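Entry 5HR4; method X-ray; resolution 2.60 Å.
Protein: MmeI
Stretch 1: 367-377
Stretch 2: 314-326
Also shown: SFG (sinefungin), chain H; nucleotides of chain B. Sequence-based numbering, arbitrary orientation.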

ATOM      1  N   GLY A 367      -4.144  14.625  -5.186  1.00 35.14           N
ATOM      2  CA  GLY A 367      -3.072  15.574  -5.416  1.00 31.25           C
ATOM      3  C   GLY A 367      -2.174  15.882  -4.238  1.00 32.62           C
ATOM      4  O   GLY A 367      -1.418  16.858  -4.301  1.00 36.07           O
ATOM      5  N   ASN A 368      -2.198  15.075  -3.179  1.00 30.84           N
ATOM      6  CA  ASN A 368      -1.493  15.450  -1.955  1.00 30.22           C
ATOM      7  C   ASN A 368       0.014  15.582  -2.175  1.00 31.72           C
ATOM      8  O   ASN A 368       0.620  16.581  -1.763  1.00 30.33           O
ATOM      9  CB  ASN A 368      -1.815  14.455  -0.849  1.00 31.35           C
ATOM     10  CG  ASN A 368      -3.133  14.770  -0.182  1.00 33.99           C
ATOM     11  OD1 ASN A 368      -3.466  15.934  -0.029  1.00 32.50           O
ATOM     12  ND2 ASN A 368      -3.901  13.746   0.189  1.00 33.21           N
ATOM     13  N   PHE A 369       0.640  14.589  -2.819  1.00 31.00           N
ATOM     14  CA  PHE A 369       2.055  14.718  -3.177  1.00 27.83           C
ATOM     15  C   PHE A 369       2.343  16.038  -3.883  1.00 31.55           C
ATOM     16  O   PHE A 369       3.357  16.691  -3.600  1.00 29.61           O
ATOM     17  CB  PHE A 369       2.498  13.575  -4.080  1.00 28.07           C
ATOM     18  CG  PHE A 369       2.769  12.318  -3.364  1.00 26.62           C
ATOM     19  CD1 PHE A 369       3.984  12.104  -2.754  1.00 29.12           C
ATOM     20  CD2 PHE A 369       1.817  11.325  -3.317  1.00 30.36           C
ATOM     21  CE1 PHE A 369       4.239  10.921  -2.070  1.00 30.44           C
ATOM     22  CE2 PHE A 369       2.069  10.142  -2.659  1.00 30.30           C
ATOM     23  CZ  PHE A 369       3.278   9.944  -2.024  1.00 27.73           C
ATOM     24  N   LEU A 370       1.480  16.440  -4.824  1.00 29.05           N
ATOM     25  CA  LEU A 370       1.708  17.717  -5.492  1.00 28.69           C
ATOM     26  C   LEU A 370       1.460  18.898  -4.563  1.00 28.24           C
ATOM     27  O   LEU A 370       2.128  19.932  -4.695  1.00 29.97           O
ATOM     28  CB  LEU A 370       0.831  17.836  -6.739  1.00 23.82           C
ATOM     29  CG  LEU A 370       1.123  16.699  -7.717  1.00 28.15           C
ATOM     30  CD1 LEU A 370       0.170  16.718  -8.897  1.00 28.21           C
ATOM     31  CD2 LEU A 370       2.564  16.741  -8.173  1.00 28.19           C
ATOM     32  N   VAL A 371       0.512  18.775  -3.629  1.00 26.68           N
ATOM     33  CA  VAL A 371       0.178  19.905  -2.770  1.00 25.62           C
ATOM     34  C   VAL A 371       1.272  20.115  -1.730  1.00 28.94           C
ATOM     35  O   VAL A 371       1.828  21.213  -1.611  1.00 29.86           O
ATOM     36  CB  VAL A 371      -1.208  19.701  -2.130  1.00 28.00           C
ATOM     37  CG1 VAL A 371      -1.402  20.616  -0.942  1.00 29.68           C
ATOM     38  CG2 VAL A 371      -2.295  19.952  -3.155  1.00 25.04           C
ATOM     39  N   ILE A 372       1.634  19.055  -0.994  1.00 28.92           N
ATOM     40  CA  ILE A 372       2.742  19.153  -0.043  1.00 26.85           C
ATOM     41  C   ILE A 372       4.005  19.662  -0.726  1.00 29.84           C
ATOM     42  O   ILE A 372       4.718  20.509  -0.171  1.00 31.90           O
ATOM     43  CB  ILE A 372       3.006  17.803   0.649  1.00 28.89           C
ATOM     44  CG1 ILE A 372       1.774  17.367   1.412  1.00 32.96           C
ATOM     45  CG2 ILE A 372       4.164  17.942   1.647  1.00 21.30           C
ATOM     46  CD1 ILE A 372       1.437  18.374   2.484  1.00 37.43           C
ATOM     47  N   THR A 373       4.323  19.147  -1.922  1.00 24.65           N
ATOM     48  CA  THR A 373       5.553  19.572  -2.584  1.00 25.34           C
ATOM     49  C   THR A 373       5.507  21.056  -2.898  1.00 30.28           C
ATOM     50  O   THR A 373       6.447  21.804  -2.597  1.00 32.14           O
ATOM     51  CB  THR A 373       5.799  18.789  -3.871  1.00 28.75           C
ATOM     52  OG1 THR A 373       6.013  17.400  -3.577  1.00 26.78           O
ATOM     53  CG2 THR A 373       7.020  19.360  -4.586  1.00 26.03           C
ATOM     54  N   TYR A 374       4.405  21.507  -3.486  1.00 29.80           N
ATOM     55  CA  TYR A 374       4.285  22.917  -3.832  1.00 29.81           C
ATOM     56  C   TYR A 374       4.337  23.793  -2.590  1.00 28.91           C
ATOM     57  O   TYR A 374       4.834  24.921  -2.650  1.00 33.18           O
ATOM     58  CB  TYR A 374       2.990  23.141  -4.636  1.00 26.85           C
ATOM     59  CG  TYR A 374       2.671  24.578  -4.951  1.00 24.69           C
ATOM     60  CD1 TYR A 374       3.481  25.321  -5.803  1.00 31.01           C
ATOM     61  CD2 TYR A 374       1.549  25.195  -4.410  1.00 25.63           C
ATOM     62  CE1 TYR A 374       3.205  26.652  -6.085  1.00 26.26           C
ATOM     63  CE2 TYR A 374       1.253  26.516  -4.697  1.00 25.63           C
ATOM     64  CZ  TYR A 374       2.094  27.237  -5.531  1.00 27.87           C
ATOM     65  OH  TYR A 374       1.813  28.550  -5.818  1.00 33.07           O
ATOM     66  N   ARG A 375       3.855  23.298  -1.448  1.00 29.49           N
ATOM     67  CA  ARG A 375       3.875  24.126  -0.246  1.00 31.22           C
ATOM     68  C   ARG A 375       5.296  24.254   0.299  1.00 33.40           C
ATOM     69  O   ARG A 375       5.730  25.344   0.683  1.00 33.26           O
ATOM     70  CB  ARG A 375       2.929  23.554   0.810  1.00 29.39           C
ATOM     71  CG  ARG A 375       3.327  23.920   2.217  1.00 32.76           C
ATOM     72  CD  ARG A 375       2.184  23.800   3.199  1.00 34.17           C
ATOM     73  NE  ARG A 375       1.948  22.430   3.649  1.00 42.01           N
ATOM     74  CZ  ARG A 375       2.827  21.704   4.332  1.00 39.20           C
ATOM     75  NH1 ARG A 375       4.014  22.220   4.615  1.00 44.01           N
ATOM     76  NH2 ARG A 375       2.528  20.468   4.725  1.00 31.99           N
ATOM     77  N   GLU A 376       6.037  23.150   0.326  1.00 31.96           N
ATOM     78  CA  GLU A 376       7.438  23.212   0.719  1.00 30.60           C
ATOM     79  C   GLU A 376       8.230  24.134  -0.199  1.00 33.77           C
ATOM     80  O   GLU A 376       9.082  24.914   0.258  1.00 34.21           O
ATOM     81  CB  GLU A 376       8.019  21.802   0.724  1.00 28.56           C
ATOM     82  CG  GLU A 376       7.346  20.938   1.768  1.00 30.98           C
ATOM     83  CD  GLU A 376       7.429  21.582   3.136  1.00 36.04           C
ATOM     84  OE1 GLU A 376       8.562  21.893   3.562  1.00 43.53           O
ATOM     85  OE2 GLU A 376       6.378  21.815   3.767  1.00 33.75           O
ATOM     86  N   LEU A 377       7.963  24.071  -1.495  1.00 30.75           N
ATOM     87  CA  LEU A 377       8.660  24.964  -2.403  1.00 27.45           C
ATOM     88  C   LEU A 377       8.298  26.405  -2.119  1.00 28.74           C
ATOM     89  O   LEU A 377       9.176  27.275  -2.070  1.00 28.58           O
ATOM     90  CB  LEU A 377       8.348  24.592  -3.844  1.00 29.53           C
ATOM     91  CG  LEU A 377       9.522  23.856  -4.465  1.00 28.41           C
ATOM     92  CD1 LEU A 377       9.798  22.581  -3.704  1.00 24.06           C
ATOM     93  CD2 LEU A 377       9.189  23.570  -5.899  1.00 34.40           C
TER
HETATM   94  N   SFG H1002      -1.494   9.781  -3.403  1.00 39.36           N
HETATM   95  CA  SFG H1002      -2.905  10.093  -3.478  1.00 41.66           C
HETATM   96  C   SFG H1002      -3.231  10.972  -2.285  1.00 44.47           C
HETATM   97  O   SFG H1002      -2.316  11.255  -1.480  1.00 45.42           O
HETATM   98  OXT SFG H1002      -4.387  11.421  -2.099  1.00 43.95           O
HETATM   99  CB  SFG H1002      -3.733   8.814  -3.430  1.00 40.94           C
HETATM  100  CG  SFG H1002      -3.247   7.898  -4.543  1.00 38.68           C
HETATM  101  CD  SFG H1002      -3.896   6.556  -4.292  1.00 36.43           C
HETATM  102  NE  SFG H1002      -3.096   5.885  -3.286  1.00 35.96           N
HETATM  103  C5' SFG H1002      -3.993   5.718  -5.577  1.00 40.93           C
HETATM  104  C4' SFG H1002      -4.725   6.437  -6.761  1.00 40.18           C
HETATM  105  O4' SFG H1002      -4.444   5.815  -7.871  1.00 39.00           O
HETATM  106  C3' SFG H1002      -6.261   6.369  -6.683  1.00 45.25           C
HETATM  107  O3' SFG H1002      -6.714   7.632  -6.495  1.00 50.67           O
HETATM  108  C2' SFG H1002      -6.739   5.767  -8.037  1.00 42.99           C
HETATM  109  O2' SFG H1002      -7.922   6.493  -8.579  1.00 45.35           O
HETATM  110  C1' SFG H1002      -5.732   5.949  -8.830  1.00 38.60           C
HETATM  111  N9  SFG H1002      -5.568   4.914  -9.801  1.00 33.27           N
HETATM  112  C8  SFG H1002      -5.765   3.606  -9.656  1.00 37.02           C
HETATM  113  N7  SFG H1002      -5.443   3.004 -10.804  1.00 34.95           N
HETATM  114  C5  SFG H1002      -5.040   3.947 -11.655  1.00 38.51           C
HETATM  115  C6  SFG H1002      -4.616   3.862 -12.958  1.00 37.93           C
HETATM  116  N6  SFG H1002      -4.443   2.748 -13.857  1.00 32.91           N
HETATM  117  N1  SFG H1002      -4.258   4.950 -13.630  1.00 36.32           N
HETATM  118  C2  SFG H1002      -4.315   6.154 -13.011  1.00 32.87           C
HETATM  119  N3  SFG H1002      -4.739   6.238 -11.723  1.00 34.79           N
HETATM  120  C4  SFG H1002      -5.104   5.129 -11.041  1.00 35.93           C
ATOM    121  P    DA B   7      -5.321  -6.620  -1.201  1.00 30.69           P
ATOM    122  OP1  DA B   7      -6.768  -6.332  -1.413  1.00 25.69           O
ATOM    123  OP2  DA B   7      -4.411  -6.664  -2.371  1.00 25.65           O
ATOM    124  O5'  DA B   7      -4.784  -5.627  -0.089  1.00 30.66           O
ATOM    125  C5'  DA B   7      -4.133  -4.465  -0.403  1.00 24.13           C
ATOM    126  C4'  DA B   7      -4.367  -3.518   0.731  1.00 24.41           C
ATOM    127  O4'  DA B   7      -3.704  -2.280   0.486  1.00 24.74           O
ATOM    128  C3'  DA B   7      -5.827  -3.190   0.990  1.00 26.76           C
ATOM    129  O3'  DA B   7      -6.019  -3.204   2.380  1.00 27.28           O
ATOM    130  C2'  DA B   7      -5.985  -1.786   0.400  1.00 26.25           C
ATOM    131  C1'  DA B   7      -4.601  -1.201   0.615  1.00 27.04           C
ATOM    132  N9   DA B   7      -4.166  -0.237  -0.387  1.00 28.76           N
ATOM    133  C8   DA B   7      -4.344  -0.323  -1.728  1.00 26.87           C
ATOM    134  N7   DA B   7      -3.778   0.639  -2.393  1.00 28.44           N
ATOM    135  C5   DA B   7      -3.155   1.403  -1.419  1.00 30.34           C
ATOM    136  C6   DA B   7      -2.360   2.578  -1.478  1.00 28.00           C
ATOM    137  N6   DA B   7      -2.067   3.217  -2.613  1.00 28.36           N
ATOM    138  N1   DA B   7      -1.893   3.078  -0.318  1.00 28.37           N
ATOM    139  C2   DA B   7      -2.191   2.445   0.814  1.00 27.62           C
ATOM    140  N3   DA B   7      -2.915   1.333   0.990  1.00 31.01           N
ATOM    141  C4   DA B   7      -3.371   0.864  -0.180  1.00 28.76           C
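Stretch 2 (314-326) HYTSEANILKLIK

Stretch 2 enters as an extended segment, His314 to Ser317, with phi/psi values running from -123/117 at His314 to -56/150 at Ser317, and then turns into a helix that spans Glu318 to Lys326 and continues beyond it. The first turns of that helix are fixed by Ile321 N to Ser317 O at 3.1 Å and Leu322 N to Glu318 O at 3.1 Å. Its axis passes 10.0 Å from that of helix 368-377, and the two N-to-C directions make an angle of 66° (signed crossing angle -66°), so the helices cross obliquely. The nearest CA pairs give the register: Phe369 CA lies 6.1 Å from Ile321 CA, Asn368 CA 6.9 Å from Thr316 CA, Ile372 CA 7.1 Å from Glu318 CA, and Thr373 CA 7.4 Å from Ile325 CA.

Of the 590 Å² buried in total, Phe369 contributes most, 106 Å², followed by Ile321 with 79 Å² and Ile372 with 69 Å². The CA-to-CB bond of Phe369 points sideways, yet the ring ends nearer to stretch 2. The CA-to-CB bond of Ile321 points toward stretch 1, and its side chain (chi1 m, chi2 t) covers one face of that ring: its CG1 is 3.7 Å from the ring centroid and 15° off the normal, a CH-pi contact, while Ile321 CG2 approaches Phe369 CD1 to 3.4 Å. Farther along the ring, Phe369 CE1 meets Leu324 CD1 at 3.8 Å. The extended isoleucine also reaches the start of helix 368-377, where its CD1 is 3.6 Å from Asn368 CB.

Ile372 is a knob in a hole formed by Glu318, Ile321, Leu322 and Ile325. The distances place a neighbour at several points of its side chain: CD1 to Glu318 CG 3.7 Å, CG2 to Ile325 CD1 3.9 Å, CG2 to Leu322 CD2 4.0 Å, and CB to Ile321 CG2 4.1 Å. One turn on, Arg375 NH2 forms a salt bridge with Glu318 OE2 at 3.0 Å, adding a charged contact beside this apolar packing.

At the N-terminal end of the contact, sinefungin links the stretches. Thr316 N donates to SFG O at 2.9 Å with an angle of 161°, and SFG NE donates to His314 O at 3.0 Å. Asn368 ND2 contributes a weak hydrogen bond to SFG OXT at 3.3 Å. No direct hydrogen bond joins the two stretches; the ligand's hydrogen bonds to Thr316, His314 and Asn368 add polar links alongside the apolar packing and the salt bridge.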

ATOM      1  N   HIS A 314      -6.601   5.354  -1.426  1.00 29.06           N
ATOM      2  CA  HIS A 314      -6.211   5.646  -0.053  1.00 28.41           C
ATOM      3  C   HIS A 314      -5.259   6.822  -0.057  1.00 26.46           C
ATOM      4  O   HIS A 314      -4.188   6.745  -0.662  1.00 27.52           O
ATOM      5  CB  HIS A 314      -5.581   4.420   0.589  1.00 30.80           C
ATOM      6  CG  HIS A 314      -6.588   3.365   0.902  1.00 33.22           C
ATOM      7  ND1 HIS A 314      -6.610   2.139   0.274  1.00 30.87           N
ATOM      8  CD2 HIS A 314      -7.652   3.385   1.737  1.00 29.69           C
ATOM      9  CE1 HIS A 314      -7.620   1.432   0.744  1.00 32.22           C
ATOM     10  NE2 HIS A 314      -8.265   2.165   1.635  1.00 31.18           N
ATOM     11  N   TYR A 315      -5.671   7.920   0.570  1.00 22.29           N
ATOM     12  CA  TYR A 315      -4.876   9.127   0.500  1.00 24.77           C
ATOM     13  C   TYR A 315      -3.637   8.982   1.377  1.00 30.85           C
ATOM     14  O   TYR A 315      -3.641   8.270   2.388  1.00 26.99           O
ATOM     15  CB  TYR A 315      -5.716  10.334   0.911  1.00 32.25           C
ATOM     16  CG  TYR A 315      -5.564  10.773   2.346  1.00 32.85           C
ATOM     17  CD1 TYR A 315      -4.486  11.565   2.738  1.00 35.32           C
ATOM     18  CD2 TYR A 315      -6.512  10.438   3.295  1.00 32.12           C
ATOM     19  CE1 TYR A 315      -4.330  11.975   4.037  1.00 34.38           C
ATOM     20  CE2 TYR A 315      -6.382  10.849   4.597  1.00 36.02           C
ATOM     21  CZ  TYR A 315      -5.277  11.619   4.974  1.00 40.67           C
ATOM     22  OH  TYR A 315      -5.107  12.035   6.293  1.00 37.66           O
ATOM     23  N   THR A 316      -2.575   9.685   0.986  1.00 29.85           N
ATOM     24  CA  THR A 316      -1.274   9.578   1.630  1.00 30.12           C
ATOM     25  C   THR A 316      -1.072  10.712   2.627  1.00 24.99           C
ATOM     26  O   THR A 316      -1.221  11.885   2.279  1.00 26.51           O
ATOM     27  CB  THR A 316      -0.152   9.578   0.591  1.00 27.39           C
ATOM     28  OG1 THR A 316      -0.464   8.633  -0.445  1.00 30.11           O
ATOM     29  CG2 THR A 316       1.150   9.170   1.242  1.00 24.86           C
ATOM     30  N   SER A 317      -0.723  10.345   3.858  1.00 27.13           N
ATOM     31  CA  SER A 317      -0.520  11.299   4.946  1.00 30.42           C
ATOM     32  C   SER A 317       0.511  12.351   4.571  1.00 26.22           C
ATOM     33  O   SER A 317       1.452  12.093   3.813  1.00 28.42           O
ATOM     34  CB  SER A 317      -0.056  10.580   6.227  1.00 20.98           C
ATOM     35  N   GLU A 318       0.340  13.550   5.135  1.00 22.32           N
ATOM     36  CA  GLU A 318       1.449  14.500   5.161  1.00 29.33           C
ATOM     37  C   GLU A 318       2.753  13.830   5.587  1.00 29.39           C
ATOM     38  O   GLU A 318       3.802  14.066   4.980  1.00 34.24           O
ATOM     39  CB  GLU A 318       1.138  15.670   6.099  1.00 31.37           C
ATOM     40  CG  GLU A 318       2.043  16.888   5.863  1.00 34.02           C
ATOM     41  CD  GLU A 318       1.499  18.193   6.461  1.00 42.44           C
ATOM     42  OE1 GLU A 318       0.341  18.580   6.155  1.00 38.44           O
ATOM     43  OE2 GLU A 318       2.246  18.838   7.241  1.00 47.46           O
ATOM     44  N   ALA A 319       2.712  12.984   6.622  1.00 28.56           N
ATOM     45  CA  ALA A 319       3.959  12.440   7.149  1.00 26.20           C
ATOM     46  C   ALA A 319       4.620  11.499   6.154  1.00 29.91           C
ATOM     47  O   ALA A 319       5.848  11.479   6.038  1.00 30.71           O
ATOM     48  CB  ALA A 319       3.717  11.716   8.463  1.00 15.12           C
ATOM     49  N   ASN A 320       3.823  10.715   5.421  1.00 34.11           N
ATOM     50  CA  ASN A 320       4.398   9.699   4.546  1.00 28.84           C
ATOM     51  C   ASN A 320       4.947  10.304   3.260  1.00 29.03           C
ATOM     52  O   ASN A 320       5.975   9.828   2.755  1.00 29.55           O
ATOM     53  CB  ASN A 320       3.360   8.619   4.266  1.00 26.69           C
ATOM     54  CG  ASN A 320       3.317   7.558   5.363  1.00 32.64           C
ATOM     55  OD1 ASN A 320       4.307   7.340   6.078  1.00 31.09           O
ATOM     56  ND2 ASN A 320       2.186   6.887   5.490  1.00 29.27           N
ATOM     57  N   ILE A 321       4.310  11.370   2.756  1.00 24.72           N
ATOM     58  CA  ILE A 321       4.865  12.156   1.649  1.00 29.53           C
ATOM     59  C   ILE A 321       6.179  12.838   2.056  1.00 29.71           C
ATOM     60  O   ILE A 321       7.137  12.898   1.270  1.00 28.62           O
ATOM     61  CB  ILE A 321       3.816  13.176   1.152  1.00 27.52           C
ATOM     62  CG1 ILE A 321       2.557  12.445   0.681  1.00 27.53           C
ATOM     63  CG2 ILE A 321       4.366  14.035   0.034  1.00 22.13           C
ATOM     64  CD1 ILE A 321       1.420  13.363   0.270  1.00 26.81           C
ATOM     65  N   LEU A 322       6.257  13.362   3.286  1.00 30.67           N
ATOM     66  CA  LEU A 322       7.505  13.999   3.718  1.00 25.99           C
ATOM     67  C   LEU A 322       8.653  12.992   3.799  1.00 27.27           C
ATOM     68  O   LEU A 322       9.783  13.321   3.425  1.00 29.12           O
ATOM     69  CB  LEU A 322       7.300  14.736   5.044  1.00 21.56           C
ATOM     70  CG  LEU A 322       6.400  15.975   4.868  1.00 26.23           C
ATOM     71  CD1 LEU A 322       5.828  16.573   6.173  1.00 19.70           C
ATOM     72  CD2 LEU A 322       7.160  17.031   4.102  1.00 25.72           C
ATOM     73  N   LYS A 323       8.398  11.745   4.235  1.00 27.72           N
ATOM     74  CA  LYS A 323       9.488  10.765   4.201  1.00 27.53           C
ATOM     75  C   LYS A 323       9.921  10.458   2.777  1.00 29.98           C
ATOM     76  O   LYS A 323      11.011   9.913   2.570  1.00 28.50           O
ATOM     77  CB  LYS A 323       9.130   9.416   4.852  1.00 26.97           C
ATOM     78  CG  LYS A 323       8.001   9.393   5.824  1.00 27.24           C
ATOM     79  CD  LYS A 323       7.408   7.999   5.865  1.00 29.31           C
ATOM     80  CE  LYS A 323       7.333   7.461   7.279  1.00 33.16           C
ATOM     81  NZ  LYS A 323       6.685   6.128   7.286  1.00 34.73           N
ATOM     82  N   LEU A 324       9.071  10.753   1.792  1.00 29.58           N
ATOM     83  CA  LEU A 324       9.422  10.455   0.415  1.00 28.43           C
ATOM     84  C   LEU A 324      10.059  11.650  -0.299  1.00 28.27           C
ATOM     85  O   LEU A 324      11.063  11.482  -1.007  1.00 27.39           O
ATOM     86  CB  LEU A 324       8.182   9.962  -0.326  1.00 27.87           C
ATOM     87  CG  LEU A 324       8.349   9.453  -1.753  1.00 26.68           C
ATOM     88  CD1 LEU A 324       7.208   8.540  -2.002  1.00 30.33           C
ATOM     89  CD2 LEU A 324       8.332  10.583  -2.782  1.00 25.74           C
ATOM     90  N   ILE A 325       9.527  12.862  -0.119  1.00 25.76           N
ATOM     91  CA  ILE A 325      10.116  13.997  -0.828  1.00 28.15           C
ATOM     92  C   ILE A 325      11.359  14.572  -0.146  1.00 28.32           C
ATOM     93  O   ILE A 325      12.136  15.276  -0.810  1.00 31.58           O
ATOM     94  CB  ILE A 325       9.089  15.124  -1.050  1.00 28.78           C
ATOM     95  CG1 ILE A 325       8.671  15.750   0.282  1.00 27.84           C
ATOM     96  CG2 ILE A 325       7.873  14.608  -1.859  1.00 29.07           C
ATOM     97  CD1 ILE A 325       7.624  16.843   0.158  1.00 25.39           C
ATOM     98  N   LYS A 326      11.585  14.331   1.148  1.00 27.61           N
ATOM     99  CA  LYS A 326      12.799  14.890   1.753  1.00 31.11           C
ATOM    100  C   LYS A 326      14.052  14.281   1.140  1.00 29.11           C
ATOM    101  O   LYS A 326      14.902  15.043   0.649  1.00 28.92           O
ATOM    102  CB  LYS A 326      12.792  14.725   3.280  1.00 28.73           C
ATOM    103  CG  LYS A 326      11.851  15.668   4.043  1.00 26.46           C
ATOM    104  CD  LYS A 326      11.675  15.198   5.501  1.00 25.56           C
ATOM    105  CE  LYS A 326      12.408  16.096   6.500  1.00 32.96           C
ATOM    106  NZ  LYS A 326      13.834  16.284   6.111  1.00 30.67           N
TER